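Local coordinates for protein CAS6A (Thermus thermophilus, PDB 4C97) that probably cleaves precursor CRISPR RNA as an endoribonuclease of the Cas6 family, in antiviral defence, at residues L12-E17 / P90-R95; E17-P22 / G57-R62. The protein carries 1 engineered substitution. All blocks are in the same frame, centred on the assembly; numbering follows the deposited sequence.

In the fold
Both contacts reach the antiparallel sheet that contains strands 6-15, 58-65 and 91-109, their centres about 7 Å apart. Contact 1 uses strand 6-15 itself, pairing its end with strand 91-109; contact 2 sets the loop that follows it against strand 58-65, the other neighbour of 6-15 in the sheet. Along the chain the order is 12-17, 17-22, 57-62, 90-95, with Glu17 shared, so contact 2 falls within the span that contact 1 closes. Leu14 joins them, its N lying 3.1 Å from Ala59 O and its CD1 3.5 Å from Pro20 CG. Together they lie where the first strand of a ferredoxin-like domain gives way to the loop before helix 22-36.

Contact 1. Residues L12-E17 / P90-R95; sequences LVLEGE and PPFRVR
Leu14 and Phe92 form the tight part of this contact. CD1 of Leu14 sits over one face of the Phe92 ring, 4.2 Å from its centroid and 14° off the normal, a CH-pi contact displaced toward the rim. CG of Leu14 is anti to its carbonyl carbon (chi1 -58°), and from there the second methyl, CD2, reaches Val94 CG2 at 4.1 Å. All three residues are buried.

The backbones carrying these side chains pair antiparallel, as strands 6-15 and 91-109, inner neighbours in the sheet of a ferredoxin-like domain, as in Cas6 relatives. Glu15 and Arg93 make the hydrogen-bonded pair, Glu15 N to Arg93 O at 2.9 Å and Arg93 N to Glu15 O at 2.8 Å; Arg95 N gives a further bond to Val13 O, also 2.8 Å.

The other sheet face, carrying Glu15 and Arg93, is looser and more exposed. Glu15 OE1 forms a salt bridge with Arg95 NH2 at 2.8 Å, but the hydrogen bond in it is weak, and the carboxylate and guanidinium planes are inclined by 61°. OE2 instead lies against the aliphatic part of Arg93, 3.4 Å from CD, while Arg93 NH1 is held by Gly83 O. Past Gly16 no direct hydrogen bond joins the two segments; a water donates to both Glu17 O and Pro91 O, the latter at 2.7 Å.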
loop_
_atom_site.group_PDB
_atom_site.type_symbol
_atom_site.label_atom_id
_atom_site.label_comp_id
_atom_site.label_asym_id
_atom_site.label_seq_id
_atom_site.Cartn_x
_atom_site.Cartn_y
_atom_site.Cartn_z
ATOM N N LEU A 12 12.174 3.722 6.417
ATOM C CA LEU A 12 13.486 3.491 7.034
ATOM C C LEU A 12 14.535 3.545 5.942
ATOM O O LEU A 12 14.586 2.657 5.064
ATOM C CB LEU A 12 13.554 2.115 7.713
ATOM C CG LEU A 12 12.816 1.911 9.034
ATOM C CD1 LEU A 12 11.391 2.430 8.994
ATOM C CD2 LEU A 12 12.836 0.432 9.413
ATOM N N VAL A 13 15.364 4.585 6.011
ATOM C CA VAL A 13 16.465 4.772 5.084
ATOM C C VAL A 13 17.606 3.899 5.588
ATOM O O VAL A 13 18.012 4.007 6.740
ATOM C CB VAL A 13 16.901 6.243 4.996
ATOM C CG1 VAL A 13 18.095 6.405 4.068
ATOM C CG2 VAL A 13 15.748 7.099 4.528
ATOM N N LEU A 14 18.109 3.023 4.724
ATOM C CA LEU A 14 18.986 1.945 5.173
ATOM C C LEU A 14 20.387 2.079 4.619
ATOM O O LEU A 14 20.569 2.378 3.446
ATOM C CB LEU A 14 18.409 0.592 4.730
ATOM C CG LEU A 14 16.996 0.284 5.217
ATOM C CD1 LEU A 14 16.478 -0.977 4.519
ATOM C CD2 LEU A 14 16.916 0.158 6.731
ATOM N N GLU A 15 21.383 1.834 5.465
ATOM C CA GLU A 15 22.742 1.686 4.970
ATOM C C GLU A 15 23.207 0.261 5.213
ATOM O O GLU A 15 23.008 -0.307 6.290
ATOM C CB GLU A 15 23.694 2.733 5.567
ATOM C CG GLU A 15 23.379 3.148 6.981
ATOM C CD GLU A 15 24.417 4.107 7.564
ATOM O OE1 GLU A 15 25.465 4.320 6.918
ATOM O OE2 GLU A 15 24.181 4.648 8.669
ATOM N N GLY A 16 23.828 -0.306 4.191
ATOM C CA GLY A 16 24.215 -1.699 4.199
ATOM C C GLY A 16 24.156 -2.245 2.797
ATOM O O GLY A 16 23.685 -1.575 1.884
ATOM N N GLU A 17 24.644 -3.464 2.629
ATOM C CA GLU A 17 24.692 -4.112 1.330
ATOM C C GLU A 17 23.365 -4.817 1.030
ATOM O O GLU A 17 22.768 -5.451 1.901
ATOM C CB GLU A 17 25.851 -5.119 1.306
ATOM C CG GLU A 17 26.750 -5.026 0.088
ATOM C CD GLU A 17 27.969 -5.915 0.203
ATOM O OE1 GLU A 17 28.547 -6.000 1.307
ATOM O OE2 GLU A 17 28.341 -6.544 -0.809
ATOM N N PRO A 90 19.297 -9.324 5.069
ATOM C CA PRO A 90 20.621 -8.816 5.441
ATOM C C PRO A 90 20.529 -7.812 6.592
ATOM O O PRO A 90 19.453 -7.253 6.838
ATOM C CB PRO A 90 21.087 -8.090 4.180
ATOM C CG PRO A 90 20.248 -8.626 3.068
ATOM C CD PRO A 90 18.933 -8.982 3.683
ATOM N N PRO A 91 21.653 -7.554 7.266
ATOM C CA PRO A 91 21.700 -6.506 8.291
ATOM C C PRO A 91 21.827 -5.121 7.660
ATOM O O PRO A 91 22.554 -4.957 6.680
ATOM C CB PRO A 91 22.965 -6.845 9.062
ATOM C CG PRO A 91 23.845 -7.524 8.049
ATOM C CD PRO A 91 22.924 -8.296 7.173
ATOM N N PHE A 92 21.113 -4.145 8.210
ATOM C CA PHE A 92 21.240 -2.755 7.784
ATOM C C PHE A 92 21.313 -1.883 9.006
ATOM O O PHE A 92 20.750 -2.206 10.043
ATOM C CB PHE A 92 20.017 -2.303 6.972
ATOM C CG PHE A 92 19.814 -3.068 5.695
ATOM C CD1 PHE A 92 20.448 -2.674 4.526
ATOM C CD2 PHE A 92 18.991 -4.174 5.667
ATOM C CE1 PHE A 92 20.262 -3.377 3.347
ATOM C CE2 PHE A 92 18.798 -4.883 4.489
ATOM C CZ PHE A 92 19.439 -4.484 3.333
ATOM N N ARG A 93 21.981 -0.752 8.871
ATOM C CA ARG A 93 21.879 0.288 9.862
ATOM C C ARG A 93 20.792 1.275 9.419
ATOM O O ARG A 93 20.712 1.649 8.249
ATOM C CB ARG A 93 23.230 0.978 10.022
ATOM C CG ARG A 93 23.227 2.116 10.999
ATOM C CD ARG A 93 24.637 2.578 11.295
ATOM N NE ARG A 93 25.530 1.446 11.546
ATOM C CZ ARG A 93 25.628 0.801 12.707
ATOM N NH1 ARG A 93 24.898 1.176 13.748
ATOM N NH2 ARG A 93 26.466 -0.222 12.828
ATOM N N VAL A 94 19.931 1.660 10.347
ATOM C CA VAL A 94 18.858 2.581 10.036
ATOM C C VAL A 94 19.381 4.000 10.175
ATOM O O VAL A 94 19.646 4.470 11.281
ATOM C CB VAL A 94 17.645 2.361 10.956
ATOM C CG1 VAL A 94 16.557 3.386 10.681
ATOM C CG2 VAL A 94 17.090 0.952 10.775
ATOM N N ARG A 95 19.530 4.682 9.045
ATOM C CA ARG A 95 20.089 6.026 9.048
ATOM C C ARG A 95 19.072 7.056 9.467
ATOM O O ARG A 95 19.397 8.013 10.177
ATOM C CB ARG A 95 20.601 6.394 7.670
ATOM C CG ARG A 95 21.042 7.841 7.562
ATOM C CD ARG A 95 21.667 8.082 6.219
ATOM N NE ARG A 95 22.842 7.232 6.055
ATOM C CZ ARG A 95 23.204 6.649 4.918
ATOM N NH1 ARG A 95 22.487 6.820 3.811
ATOM N NH2 ARG A 95 24.294 5.893 4.891
HETATM O O HOH W 1 23.991 -5.935 4.627
#

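Contact 2. Residues E17-P22 / G57-R62; sequences EGLPEP and GAAWAR
Pro20 sets its ring against the Ala59 and Ala61 methyls and the Trp60 carbonyl, and its atoms can be followed in turn. CB stays farther off, 4.8 Å from Ala61 CB. CG comes down on the strand, 3.8 Å from Trp60 O and 4.4 Å from Ala61 CB. CD, closing the ring back to N, meets Ala59 CB at 4.1 Å. Outside the two segments the ring also touches Leu14 and Phe52, from the strands flanking 58-65, so this buried proline rests across three neighbouring strands.

Ala59 CB is the common point of the contact. Besides Pro20 CD it meets Leu19, through its CD2 branch, at 3.9 Å. Gly18 O approaches the same methyl to 3.7 Å. The loop is the connection between strand 6-15 and helix 22-36, the first beta-alpha link of the ferredoxin-like domain, and Glu21 occupies the N-cap position of that helix.

No hydrogen bond runs directly between the segments. A water bridges them at Gly57, donating to Gly18 O at 2.7 Å and accepting from Gly57 N at 2.8 Å, while Gly18 N is bound by Glu56 OE2. Trp60 offers only its backbone here: its CB points away from the loop, and its indole stacks with Trp104 and meets His102 edge-to-face; a sulfate ion, probably from the crystallisation liquor, lies near the side chain.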
loop_
_atom_site.group_PDB
_atom_site.type_symbol
_atom_site.label_atom_id
_atom_site.label_comp_id
_atom_site.label_asym_id
_atom_site.label_seq_id
_atom_site.Cartn_x
_atom_site.Cartn_y
_atom_site.Cartn_z
ATOM N N GLU A 17 24.644 -3.464 2.629
ATOM C CA GLU A 17 24.692 -4.112 1.330
ATOM C C GLU A 17 23.365 -4.817 1.030
ATOM O O GLU A 17 22.768 -5.451 1.901
ATOM C CB GLU A 17 25.851 -5.119 1.306
ATOM C CG GLU A 17 26.750 -5.026 0.088
ATOM C CD GLU A 17 27.969 -5.915 0.203
ATOM O OE1 GLU A 17 28.547 -6.000 1.307
ATOM O OE2 GLU A 17 28.341 -6.544 -0.809
ATOM N N GLY A 18 22.893 -4.689 -0.203
ATOM C CA GLY A 18 21.731 -5.435 -0.648
ATOM C C GLY A 18 20.423 -4.700 -0.451
ATOM O O GLY A 18 20.399 -3.494 -0.214
ATOM N N LEU A 19 19.325 -5.440 -0.569
ATOM C CA LEU A 19 18.011 -4.895 -0.315
ATOM C C LEU A 19 17.313 -5.702 0.745
ATOM O O LEU A 19 17.627 -6.865 0.957
ATOM C CB LEU A 19 17.173 -4.900 -1.584
ATOM C CG LEU A 19 17.619 -3.867 -2.610
ATOM C CD1 LEU A 19 17.682 -4.502 -3.979
ATOM C CD2 LEU A 19 16.663 -2.682 -2.577
ATOM N N PRO A 20 16.356 -5.082 1.423
ATOM C CA PRO A 20 15.573 -5.874 2.366
ATOM C C PRO A 20 14.869 -7.015 1.666
ATOM O O PRO A 20 14.587 -6.931 0.462
ATOM C CB PRO A 20 14.537 -4.872 2.883
ATOM C CG PRO A 20 15.090 -3.560 2.610
ATOM C CD PRO A 20 15.878 -3.693 1.363
ATOM N N GLU A 21 14.629 -8.079 2.423
ATOM C CA GLU A 21 13.934 -9.260 1.949
ATOM C C GLU A 21 12.546 -9.281 2.591
ATOM O O GLU A 21 12.395 -8.888 3.741
ATOM C CB GLU A 21 14.720 -10.497 2.329
ATOM C CG GLU A 21 16.031 -10.572 1.601
ATOM C CD GLU A 21 16.884 -11.741 2.025
ATOM O OE1 GLU A 21 16.485 -12.490 2.950
ATOM O OE2 GLU A 21 17.967 -11.908 1.419
ATOM N N PRO A 22 11.521 -9.687 1.828
ATOM C CA PRO A 22 10.138 -9.673 2.313
ATOM C C PRO A 22 9.922 -10.334 3.676
ATOM O O PRO A 22 9.364 -9.742 4.602
ATOM C CB PRO A 22 9.403 -10.462 1.234
ATOM C CG PRO A 22 10.167 -10.208 -0.005
ATOM C CD PRO A 22 11.592 -9.999 0.395
ATOM N N GLY A 57 22.871 0.259 -2.240
ATOM C CA GLY A 57 23.530 1.444 -1.725
ATOM C C GLY A 57 22.582 2.576 -1.390
ATOM O O GLY A 57 23.000 3.584 -0.820
ATOM N N ALA A 58 21.309 2.415 -1.746
ATOM C CA ALA A 58 20.283 3.413 -1.450
ATOM C C ALA A 58 18.947 2.706 -1.291
ATOM O O ALA A 58 17.950 3.030 -1.959
ATOM C CB ALA A 58 20.216 4.462 -2.551
ATOM N N ALA A 59 18.946 1.728 -0.393
ATOM C CA ALA A 59 17.783 0.895 -0.137
ATOM C C ALA A 59 16.947 1.494 0.974
ATOM O O ALA A 59 17.436 2.268 1.803
ATOM C CB ALA A 59 18.217 -0.523 0.236
ATOM N N TRP A 60 15.671 1.154 0.973
ATOM C CA TRP A 60 14.815 1.573 2.059
ATOM C C TRP A 60 13.732 0.547 2.324
ATOM O O TRP A 60 13.423 -0.300 1.480
ATOM C CB TRP A 60 14.187 2.933 1.756
ATOM C CG TRP A 60 13.503 2.989 0.402
ATOM C CD1 TRP A 60 14.058 3.404 -0.771
ATOM C CD2 TRP A 60 12.148 2.639 0.105
ATOM N NE1 TRP A 60 13.135 3.312 -1.790
ATOM C CE2 TRP A 60 11.955 2.838 -1.278
ATOM C CE3 TRP A 60 11.076 2.149 0.858
ATOM C CZ2 TRP A 60 10.744 2.585 -1.904
ATOM C CZ3 TRP A 60 9.878 1.883 0.233
ATOM C CH2 TRP A 60 9.724 2.101 -1.137
ATOM N N ALA A 61 13.152 0.652 3.512
ATOM C CA ALA A 61 11.979 -0.137 3.841
ATOM C C ALA A 61 10.894 0.801 4.286
ATOM O O ALA A 61 11.171 1.955 4.600
ATOM C CB ALA A 61 12.286 -1.128 4.915
ATOM N N ARG A 62 9.661 0.319 4.311
ATOM C CA ARG A 62 8.556 1.161 4.739
ATOM C C ARG A 62 7.499 0.381 5.501
ATOM O O ARG A 62 7.208 -0.789 5.206
ATOM C CB ARG A 62 7.953 1.955 3.563
ATOM C CG ARG A 62 6.704 1.401 2.988
ATOM C CD ARG A 62 6.354 2.080 1.659
ATOM N NE ARG A 62 5.536 3.288 1.721
ATOM C CZ ARG A 62 4.265 3.375 1.314
ATOM N NH1 ARG A 62 3.609 2.297 0.879
ATOM N NH2 ARG A 62 3.636 4.542 1.343
HETATM O O HOH W 2 22.024 -1.376 -0.171
#